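Local coordinates for ADP/ATP-dependent NAD(P)H-hydrate dehydratase (Bacillus subtilis, PDB 3RPZ), which probably repairs damaged NAD(P)H hydrates by dehydrating them back to NADH or NADPH, using ADP or ATP as the cosubstrate, at residues A[187-190]-A[191-195]; A[149-153]-A[154-158]; A[168-171]-A[172-176]. All blocks are in the same frame, centred on the assembly; numbering follows the deposited sequence.

Interaction 1: A[187-190]-A[191-195]; sequences VLKG and NQTVI. With AMP (adenosine monophosphate), chain C.
V187 faces I195 across a beta hairpin whose two strands, 185-188 and 194-196, are joined by a turn that cradles the ribose of AMP. V187 and I195 form a non-hydrogen-bonded antiparallel pair, their CG2 methyls 4.4 Å apart, and both side chains lie against helix 235-256. CG1 of V187, anti to the backbone N, reaches ahead to T193 CG2 at 3.5 Å, the tighter apolar contact. The hydrogen-bonded pair follows: L188 N donates to V194 O, and V194 N returns a bond to L188 O. The side chains of L188 and V194 turn to the other face of the sheet, where A175 of helix 171-182 meets both. K189 leaves the strand and sends its chain along the nucleotide. Bends at chi2 and chi3 carry the aliphatic part past C3' of the ribose and bring CE within 3.4 Å of AMP O5', so that NZ bonds to O3P at 2.9 Å. NZ also bonds to T150 O, a second partner that helps to place it. G190 follows in the turn, with backbone angles (phi 133°, psi 173°) that glycine readily adopts. Its N-H points at AMP O2' (2.9 Å, 159°), while O2' gives a weak bond back to G190 O. That carbonyl also receives the T193 hydroxyl, OG1 lying in its plane on a lone pair at 2.9 Å; OG1 itself sits 3.1 Å from AMP O2'.

Interaction 2: A[149-153]-A[154-158]; sequences LTPHP and GEFFR. With NPW (beta-6-hydroxy-1,4,5,6-tetrahydronicotinamide adenine dinucleotide phosphate), chain D.
H152 lies between the E155 carboxylate and the adenine of NPW, the hydrated NADPH. E155 OE1 sits over the centre of one ring face, 3.4 Å above it, with carboxylate and imidazole planes only 2° apart; on the opposite face NPW C8A packs nearer the rim. The E155 methylene helps, CG making a CH-pi contact 3.9 Å from the ring centroid. NE2 donates to NPW OB1 of the diphosphate at 2.9 Å. The ring reaches this slot because CG stands between the backbone N and the carbonyl carbon (chi1 62°), leaving ND1 3.0 Å from G154 N. G154, with no side chain, lets its CA come to 3.4 Å from NPW O4D, and P153 CG rests 3.6 Å from adenine C6D.

Further out, H152 is the N-cap of helix 153-160. Its N-H bonds to E155 OE1 on the anti side (3.0 Å, 162°), as in one half of a capping box, and its carbonyl accepts F156 N. P151 packs CG at the edge of the F156 ring, and K27 of the second subunit also packs on H152. E155 thus grips the H152 backbone while lying flat on its ring, which helps hold the ring's rotation with NE2 directed at OB1.

Interaction 3: A[168-171]-A[172-176]; sequences QKKR and AEYAK
K170, at the N-cap of helix 171-182, sends its aliphatic chain obliquely across to Y174, one turn later. A bend at chi3 (-65°) swings CE in to 3.6 Å from Y174 CE2, and NZ ends 4.0 Å from the phenol OH, so the contact is chiefly one of methylene against ring. Y174 CD2 also lies 3.3 Å from K170 O, the carbonyl that accepts Y174 N in a nearly straight bond (3.1 Å, 171°). E173 curls back instead of reaching outward: its chi2 of 93° brings OE2 to 3.2 Å from K170 C, while its OE1 stays 6.6 Å from K170 NZ and makes no ion pair with it.

R171 takes the other direction. Its CG is anti to the carbonyl carbon and the chain kinks at chi3, turning the guanidinium back toward Q168. There NH1 meets Q168 OE1 at 2.9 Å, in the guanidinium plane and on a lone pair of the amide oxygen. R171 O continues the helical bonding by accepting A175 N, and A175 packs on A196 of strand 194-196. The guanidinium also bonds to K189 O and Q192 O of the hairpin turn. One arginine thus gathers the amide oxygen of Q168, in the loop before the helix, and backbone oxygens of the AMP-binding turn, and its positive charge probably helps to draw these oxygens together beside the nucleotide site.

Along the chain interaction 2 comes first, then interaction 3, then interaction 1, with centres about 10 to 12 Å apart, on the same side of the chain's centre. Strands 147-149 and 185-188 are parallel neighbours in the mixed sheet, and V187 N bonds to L149 O between them. Helix 153-160 follows the first strand and helix 171-182 leads into the second, so interactions 2 and 3 sit at the starts of two helices that pack together through F156 and Y174. K189 O packs against P153 CD between interactions 1 and 2, and P153 also packs against Q168. Together they bring the NPW adenine pocket and the AMP site side by side.

Interaction 1: A[187-190]-A[191-195]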
loop_
_atom_site.group_PDB
_atom_site.type_symbol
_atom_site.label_atom_id
_atom_site.label_comp_id
_atom_site.label_asym_id
_atom_site.label_seq_id
_atom_site.Cartn_x
_atom_site.Cartn_y
_atom_site.Cartn_z
ATOM N N VAL A 187 -11.823 -22.874 20.337
ATOM C CA VAL A 187 -11.912 -22.925 18.897
ATOM C C VAL A 187 -10.706 -23.735 18.467
ATOM O O VAL A 187 -9.603 -23.222 18.404
ATOM C CB VAL A 187 -11.905 -21.537 18.248
ATOM C CG1 VAL A 187 -11.977 -21.658 16.740
ATOM C CG2 VAL A 187 -13.045 -20.681 18.795
ATOM N N LEU A 188 -10.910 -25.038 18.269
ATOM C CA LEU A 188 -9.838 -25.947 17.887
ATOM C C LEU A 188 -9.775 -25.966 16.370
ATOM O O LEU A 188 -10.633 -26.587 15.684
ATOM C CB LEU A 188 -10.050 -27.351 18.444
ATOM C CG LEU A 188 -9.060 -28.403 17.970
ATOM C CD1 LEU A 188 -7.632 -28.027 18.422
ATOM C CD2 LEU A 188 -9.418 -29.806 18.471
ATOM N N LYS A 189 -8.761 -25.324 15.854
ATOM C CA LYS A 189 -8.664 -25.072 14.428
ATOM C C LYS A 189 -8.241 -26.315 13.645
ATOM O O LYS A 189 -7.803 -27.339 14.186
ATOM C CB LYS A 189 -7.717 -23.877 14.242
ATOM C CG LYS A 189 -8.434 -22.597 14.640
ATOM C CD LYS A 189 -7.755 -21.528 15.497
ATOM C CE LYS A 189 -6.650 -20.950 14.718
ATOM N NZ LYS A 189 -5.628 -20.079 15.464
ATOM N N GLY A 190 -8.420 -26.166 12.328
ATOM C CA GLY A 190 -8.210 -27.225 11.378
ATOM C C GLY A 190 -9.352 -27.313 10.405
ATOM O O GLY A 190 -10.353 -26.618 10.530
ATOM N N ASN A 191 -9.232 -28.145 9.380
ATOM C CA ASN A 191 -10.373 -28.517 8.607
ATOM C C ASN A 191 -11.415 -28.994 9.679
ATOM O O ASN A 191 -11.101 -29.664 10.669
ATOM C CB ASN A 191 -9.978 -29.647 7.633
ATOM C CG ASN A 191 -11.125 -30.241 6.876
ATOM O OD1 ASN A 191 -11.921 -29.554 6.310
ATOM N ND2 ASN A 191 -11.191 -31.583 6.864
ATOM N N GLN A 192 -12.629 -28.612 9.460
ATOM C CA GLN A 192 -13.745 -28.798 10.367
ATOM C C GLN A 192 -13.391 -28.321 11.750
ATOM O O GLN A 192 -13.323 -29.108 12.704
ATOM C CB GLN A 192 -14.269 -30.238 10.355
ATOM C CG GLN A 192 -14.739 -30.650 8.973
ATOM C CD GLN A 192 -15.524 -31.939 8.968
ATOM O OE1 GLN A 192 -15.329 -32.814 9.804
ATOM N NE2 GLN A 192 -16.373 -32.075 7.996
ATOM N N THR A 193 -13.117 -27.028 11.848
ATOM C CA THR A 193 -12.833 -26.406 13.126
ATOM C C THR A 193 -13.940 -26.757 14.119
ATOM O O THR A 193 -15.137 -26.685 13.785
ATOM C CB THR A 193 -12.679 -24.879 12.962
ATOM O OG1 THR A 193 -11.415 -24.610 12.313
ATOM C CG2 THR A 193 -12.688 -24.130 14.334
ATOM N N VAL A 194 -13.546 -27.073 15.335
ATOM C CA VAL A 194 -14.494 -27.349 16.425
ATOM C C VAL A 194 -14.658 -26.116 17.282
ATOM O O VAL A 194 -13.639 -25.478 17.649
ATOM C CB VAL A 194 -14.030 -28.499 17.354
ATOM C CG1 VAL A 194 -15.117 -28.831 18.398
ATOM C CG2 VAL A 194 -13.688 -29.728 16.562
ATOM N N ILE A 195 -15.888 -25.674 17.529
ATOM C CA ILE A 195 -16.155 -24.586 18.456
ATOM C C ILE A 195 -16.862 -25.180 19.657
ATOM O O ILE A 195 -18.043 -25.537 19.584
ATOM C CB ILE A 195 -17.004 -23.465 17.825
ATOM C CG1 ILE A 195 -16.413 -22.967 16.500
ATOM C CG2 ILE A 195 -17.141 -22.276 18.842
ATOM C CD1 ILE A 195 -16.871 -23.709 15.238
HETATM P P AMP C . -3.151 -20.777 12.403
HETATM O O1P AMP C . -2.628 -19.642 11.452
HETATM O O2P AMP C . -2.255 -21.939 12.222
HETATM O O3P AMP C . -3.260 -20.178 13.790
HETATM O "O5'" AMP C . -4.610 -20.897 11.970
HETATM C "C5'" AMP C . -4.937 -21.490 10.655
HETATM C "C4'" AMP C . -6.332 -21.125 10.282
HETATM O "O4'" AMP C . -6.616 -21.592 8.923
HETATM C "C3'" AMP C . -7.416 -21.705 11.162
HETATM O "O3'" AMP C . -8.569 -20.890 11.087
HETATM C "C2'" AMP C . -7.612 -23.042 10.428
HETATM O "O2'" AMP C . -8.821 -23.729 10.806
HETATM C "C1'" AMP C . -7.638 -22.589 8.986
HETATM N N9 AMP C . -7.191 -23.637 8.062
HETATM C C8 AMP C . -5.926 -23.992 7.801
HETATM N N7 AMP C . -5.866 -25.026 6.899
HETATM C C5 AMP C . -7.157 -25.271 6.598
HETATM C C6 AMP C . -7.826 -26.269 5.728
HETATM N N6 AMP C . -7.071 -27.142 5.034
HETATM N N1 AMP C . -9.157 -26.221 5.714
HETATM C C2 AMP C . -9.895 -25.347 6.413
HETATM N N3 AMP C . -9.357 -24.413 7.257
HETATM C C4 AMP C . -8.058 -24.442 7.328
#

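Interaction 2: A[149-153]-A[154-158]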
loop_
_atom_site.group_PDB
_atom_site.type_symbol
_atom_site.label_atom_id
_atom_site.label_comp_id
_atom_site.label_asym_id
_atom_site.label_seq_id
_atom_site.Cartn_x
_atom_site.Cartn_y
_atom_site.Cartn_z
ATOM N N LEU A 149 -10.255 -19.398 23.687
ATOM C CA LEU A 149 -8.954 -19.863 23.276
ATOM C C LEU A 149 -9.022 -20.327 21.853
ATOM O O LEU A 149 -9.946 -21.054 21.491
ATOM C CB LEU A 149 -8.526 -21.034 24.184
ATOM C CG LEU A 149 -8.663 -20.805 25.704
ATOM C CD1 LEU A 149 -8.105 -22.035 26.429
ATOM C CD2 LEU A 149 -7.925 -19.529 26.154
ATOM N N THR A 150 -8.029 -19.988 21.022
ATOM C CA THR A 150 -8.057 -20.337 19.611
ATOM C C THR A 150 -6.852 -21.163 19.125
ATOM O O THR A 150 -6.165 -20.785 18.201
ATOM C CB THR A 150 -8.269 -19.093 18.734
ATOM O OG1 THR A 150 -7.112 -18.229 18.825
ATOM C CG2 THR A 150 -9.510 -18.296 19.117
ATOM N N PRO A 151 -6.581 -22.300 19.765
ATOM C CA PRO A 151 -5.468 -23.128 19.364
ATOM C C PRO A 151 -5.651 -23.860 18.038
ATOM O O PRO A 151 -6.701 -24.435 17.759
ATOM C CB PRO A 151 -5.374 -24.145 20.488
ATOM C CG PRO A 151 -6.803 -24.336 20.903
ATOM C CD PRO A 151 -7.363 -22.933 20.834
ATOM N N HIS A 152 -4.560 -23.941 17.290
ATOM C CA HIS A 152 -4.421 -25.040 16.351
ATOM C C HIS A 152 -3.978 -26.281 17.112
ATOM O O HIS A 152 -3.692 -26.232 18.319
ATOM C CB HIS A 152 -3.509 -24.674 15.178
ATOM C CG HIS A 152 -2.103 -24.346 15.552
ATOM N ND1 HIS A 152 -1.303 -25.145 16.361
ATOM C CD2 HIS A 152 -1.321 -23.325 15.133
ATOM C CE1 HIS A 152 -0.111 -24.564 16.479
ATOM N NE2 HIS A 152 -0.087 -23.470 15.719
ATOM N N PRO A 153 -3.938 -27.447 16.472
ATOM C CA PRO A 153 -3.627 -28.677 17.228
ATOM C C PRO A 153 -2.271 -28.657 17.980
ATOM O O PRO A 153 -2.171 -29.237 19.029
ATOM C CB PRO A 153 -3.701 -29.764 16.144
ATOM C CG PRO A 153 -4.778 -29.264 15.270
ATOM C CD PRO A 153 -4.550 -27.758 15.178
ATOM N N GLY A 154 -1.242 -27.971 17.446
ATOM C CA GLY A 154 0.021 -27.843 18.132
ATOM C C GLY A 154 -0.130 -27.066 19.427
ATOM O O GLY A 154 0.451 -27.424 20.468
ATOM N N GLU A 155 -0.887 -25.989 19.388
ATOM C CA GLU A 155 -1.140 -25.172 20.557
ATOM C C GLU A 155 -1.987 -25.953 21.563
ATOM O O GLU A 155 -1.797 -25.811 22.775
ATOM C CB GLU A 155 -1.806 -23.848 20.164
ATOM C CG GLU A 155 -0.808 -22.906 19.525
ATOM C CD GLU A 155 -1.346 -21.865 18.607
ATOM O OE1 GLU A 155 -2.495 -21.958 18.128
ATOM O OE2 GLU A 155 -0.574 -20.909 18.275
ATOM N N PHE A 156 -2.913 -26.757 21.072
ATOM C CA PHE A 156 -3.728 -27.574 21.969
ATOM C C PHE A 156 -2.865 -28.580 22.727
ATOM O O PHE A 156 -3.054 -28.793 23.924
ATOM C CB PHE A 156 -4.821 -28.290 21.175
ATOM C CG PHE A 156 -5.917 -28.895 22.041
ATOM C CD1 PHE A 156 -5.786 -30.187 22.525
ATOM C CD2 PHE A 156 -7.061 -28.216 22.308
ATOM C CE1 PHE A 156 -6.782 -30.752 23.345
ATOM C CE2 PHE A 156 -8.092 -28.783 23.101
ATOM C CZ PHE A 156 -7.928 -30.053 23.596
ATOM N N PHE A 157 -1.875 -29.155 22.057
ATOM C CA PHE A 157 -0.910 -30.032 22.723
ATOM C C PHE A 157 -0.143 -29.271 23.793
ATOM O O PHE A 157 0.004 -29.741 24.945
ATOM C CB PHE A 157 0.032 -30.612 21.685
ATOM C CG PHE A 157 1.216 -31.332 22.261
ATOM C CD1 PHE A 157 1.055 -32.357 23.184
ATOM C CD2 PHE A 157 2.486 -30.980 21.867
ATOM C CE1 PHE A 157 2.163 -33.040 23.703
ATOM C CE2 PHE A 157 3.584 -31.639 22.389
ATOM C CZ PHE A 157 3.418 -32.663 23.291
ATOM N N ARG A 158 0.270 -28.059 23.491
ATOM C CA ARG A 158 0.955 -27.269 24.495
ATOM C C ARG A 158 0.066 -26.989 25.716
ATOM O O ARG A 158 0.527 -26.996 26.830
ATOM C CB ARG A 158 1.441 -25.944 23.896
ATOM C CG ARG A 158 2.145 -25.058 24.887
ATOM C CD ARG A 158 2.966 -23.984 24.200
ATOM N NE ARG A 158 2.166 -22.841 23.797
ATOM C CZ ARG A 158 2.043 -22.421 22.548
ATOM N NH1 ARG A 158 2.646 -23.060 21.572
ATOM N NH2 ARG A 158 1.308 -21.368 22.283
HETATM P P NPW D . 3.817 -30.031 12.102
HETATM O O1 NPW D . 5.205 -29.694 12.599
HETATM O O2 NPW D . 3.373 -29.398 10.824
HETATM O O3 NPW D . 3.496 -31.536 12.111
HETATM P PA NPW D . 3.829 -23.071 16.127
HETATM P PB NPW D . 2.813 -20.890 14.490
HETATM C C1A NPW D . 1.505 -28.038 14.541
HETATM C C1B NPW D . 2.980 -16.194 14.813
HETATM N N1C NPW D . 2.748 -15.969 13.406
HETATM N N1D NPW D . -2.498 -30.413 12.438
HETATM C C2A NPW D . 2.714 -28.157 13.614
HETATM O O2A NPW D . 2.808 -29.521 13.257
HETATM C C2B NPW D . 1.765 -16.715 15.590
HETATM O O2B NPW D . 0.811 -15.714 15.838
HETATM C C2C NPW D . 3.040 -14.860 12.781
HETATM C C2D NPW D . -1.383 -30.914 12.989
HETATM C C3A NPW D . 3.852 -27.677 14.498
HETATM O O3A NPW D . 4.320 -28.695 15.407
HETATM C C3B NPW D . 2.502 -17.200 16.855
HETATM O O3B NPW D . 2.705 -16.059 17.699
HETATM C C3C NPW D . 3.040 -14.496 11.531
HETATM N N3D NPW D . -0.349 -30.249 13.530
HETATM C C4B NPW D . 3.840 -17.695 16.288
HETATM O O4B NPW D . 3.978 -17.191 14.928
HETATM C C4C NPW D . 2.667 -15.586 10.533
HETATM C C4D NPW D . -0.562 -28.928 13.499
HETATM O O4D NPW D . 1.790 -26.881 15.333
HETATM C C4E NPW D . 3.165 -26.584 15.293
HETATM C C5A NPW D . -1.686 -28.286 12.912
HETATM C C5B NPW D . 3.948 -19.222 16.239
HETATM O O5B NPW D . 2.767 -19.789 15.667
HETATM C C5C NPW D . 2.908 -16.947 11.161
HETATM C C5E NPW D . 3.308 -25.207 14.642
HETATM O O5E NPW D . 2.885 -24.225 15.581
HETATM C C6C NPW D . 2.210 -17.068 12.545
HETATM O O6C NPW D . 0.791 -16.968 12.470
HETATM C C6D NPW D . -2.733 -29.085 12.344
HETATM N N6D NPW D . -3.844 -28.639 11.781
HETATM N N7A NPW D . -1.615 -26.908 12.959
HETATM C C7C NPW D . 3.280 -13.155 11.083
HETATM N N7C NPW D . 3.209 -12.895 9.786
HETATM O O7C NPW D . 3.602 -12.261 11.908
HETATM C C8A NPW D . -0.397 -26.680 13.585
HETATM N N9A NPW D . 0.197 -27.933 13.900
HETATM O OA1 NPW D . 5.220 -23.517 16.302
HETATM O OA2 NPW D . 3.031 -22.646 17.256
HETATM O OA3 NPW D . 3.887 -21.981 14.945
HETATM O OB1 NPW D . 1.447 -21.406 14.405
HETATM O OB2 NPW D . 3.436 -20.313 13.258
#

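Interaction 3: A[168-171]-A[172-176]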
loop_
_atom_site.group_PDB
_atom_site.type_symbol
_atom_site.label_atom_id
_atom_site.label_comp_id
_atom_site.label_asym_id
_atom_site.label_seq_id
_atom_site.Cartn_x
_atom_site.Cartn_y
_atom_site.Cartn_z
ATOM N N GLN A 168 -6.024 -35.503 16.905
ATOM C CA GLN A 168 -6.621 -35.384 15.586
ATOM C C GLN A 168 -7.560 -36.541 15.251
ATOM O O GLN A 168 -8.358 -36.432 14.302
ATOM C CB GLN A 168 -5.523 -35.142 14.523
ATOM C CG GLN A 168 -4.861 -33.746 14.608
ATOM C CD GLN A 168 -5.846 -32.626 14.277
ATOM O OE1 GLN A 168 -6.558 -32.138 15.130
ATOM N NE2 GLN A 168 -5.959 -32.322 12.997
ATOM N N LYS A 169 -7.501 -37.612 16.037
ATOM C CA LYS A 169 -8.434 -38.727 15.883
ATOM C C LYS A 169 -9.807 -38.510 16.551
ATOM O O LYS A 169 -10.756 -39.202 16.250
ATOM C CB LYS A 169 -7.828 -40.007 16.490
ATOM C CG LYS A 169 -6.533 -40.463 15.840
ATOM C CD LYS A 169 -5.985 -41.699 16.570
ATOM C CE LYS A 169 -4.605 -42.097 16.078
ATOM N NZ LYS A 169 -4.204 -43.370 16.749
ATOM N N LYS A 170 -9.872 -37.589 17.506
ATOM C CA LYS A 170 -11.032 -37.387 18.375
ATOM C C LYS A 170 -11.147 -35.880 18.687
ATOM O O LYS A 170 -11.204 -35.474 19.839
ATOM C CB LYS A 170 -10.857 -38.182 19.690
ATOM C CG LYS A 170 -10.765 -39.699 19.599
ATOM C CD LYS A 170 -11.076 -40.347 20.935
ATOM C CE LYS A 170 -10.061 -40.034 22.042
ATOM N NZ LYS A 170 -10.415 -40.721 23.408
ATOM N N ARG A 171 -11.159 -35.061 17.632
ATOM C CA ARG A 171 -11.034 -33.598 17.841
ATOM C C ARG A 171 -12.122 -33.023 18.707
ATOM O O ARG A 171 -11.864 -32.274 19.647
ATOM C CB ARG A 171 -10.976 -32.859 16.503
ATOM C CG ARG A 171 -9.676 -33.074 15.743
ATOM C CD ARG A 171 -9.800 -32.680 14.254
ATOM N NE ARG A 171 -10.391 -31.360 14.076
ATOM C CZ ARG A 171 -9.810 -30.192 14.250
ATOM N NH1 ARG A 171 -8.566 -30.101 14.633
ATOM N NH2 ARG A 171 -10.513 -29.103 14.029
ATOM N N ALA A 172 -13.377 -33.308 18.364
ATOM C CA ALA A 172 -14.501 -32.739 19.114
ATOM C C ALA A 172 -14.569 -33.245 20.531
ATOM O O ALA A 172 -14.837 -32.467 21.430
ATOM C CB ALA A 172 -15.835 -32.946 18.420
ATOM N N GLU A 173 -14.239 -34.499 20.743
ATOM C CA GLU A 173 -14.236 -35.084 22.074
ATOM C C GLU A 173 -13.233 -34.360 22.969
ATOM O O GLU A 173 -13.563 -33.952 24.070
ATOM C CB GLU A 173 -13.896 -36.579 21.973
ATOM C CG GLU A 173 -14.957 -37.376 21.186
ATOM C CD GLU A 173 -14.727 -37.573 19.637
ATOM O OE1 GLU A 173 -15.104 -38.733 19.231
ATOM O OE2 GLU A 173 -14.245 -36.690 18.817
ATOM N N TYR A 174 -12.014 -34.169 22.484
ATOM C CA TYR A 174 -10.996 -33.475 23.264
ATOM C C TYR A 174 -11.347 -32.028 23.458
ATOM O O TYR A 174 -11.144 -31.494 24.549
ATOM C CB TYR A 174 -9.584 -33.635 22.674
ATOM C CG TYR A 174 -8.925 -34.980 22.994
ATOM C CD1 TYR A 174 -8.511 -35.280 24.273
ATOM C CD2 TYR A 174 -8.666 -35.886 21.979
ATOM C CE1 TYR A 174 -7.917 -36.490 24.565
ATOM C CE2 TYR A 174 -8.049 -37.107 22.274
ATOM C CZ TYR A 174 -7.682 -37.356 23.558
ATOM O OH TYR A 174 -7.079 -38.557 23.886
ATOM N N ALA A 175 -11.809 -31.352 22.397
ATOM C CA ALA A 175 -12.121 -29.953 22.528
ATOM C C ALA A 175 -13.226 -29.730 23.563
ATOM O O ALA A 175 -13.152 -28.840 24.387
ATOM C CB ALA A 175 -12.517 -29.341 21.174
ATOM N N LYS A 176 -14.261 -30.566 23.526
ATOM C CA LYS A 176 -15.365 -30.469 24.482
ATOM C C LYS A 176 -14.879 -30.762 25.882
ATOM O O LYS A 176 -15.232 -30.039 26.832
ATOM C CB LYS A 176 -16.484 -31.430 24.109
ATOM C CG LYS A 176 -17.262 -31.040 22.936
ATOM C CD LYS A 176 -18.406 -32.013 22.625
ATOM C CE LYS A 176 -19.575 -31.789 23.539
ATOM N NZ LYS A 176 -19.392 -32.457 24.829
#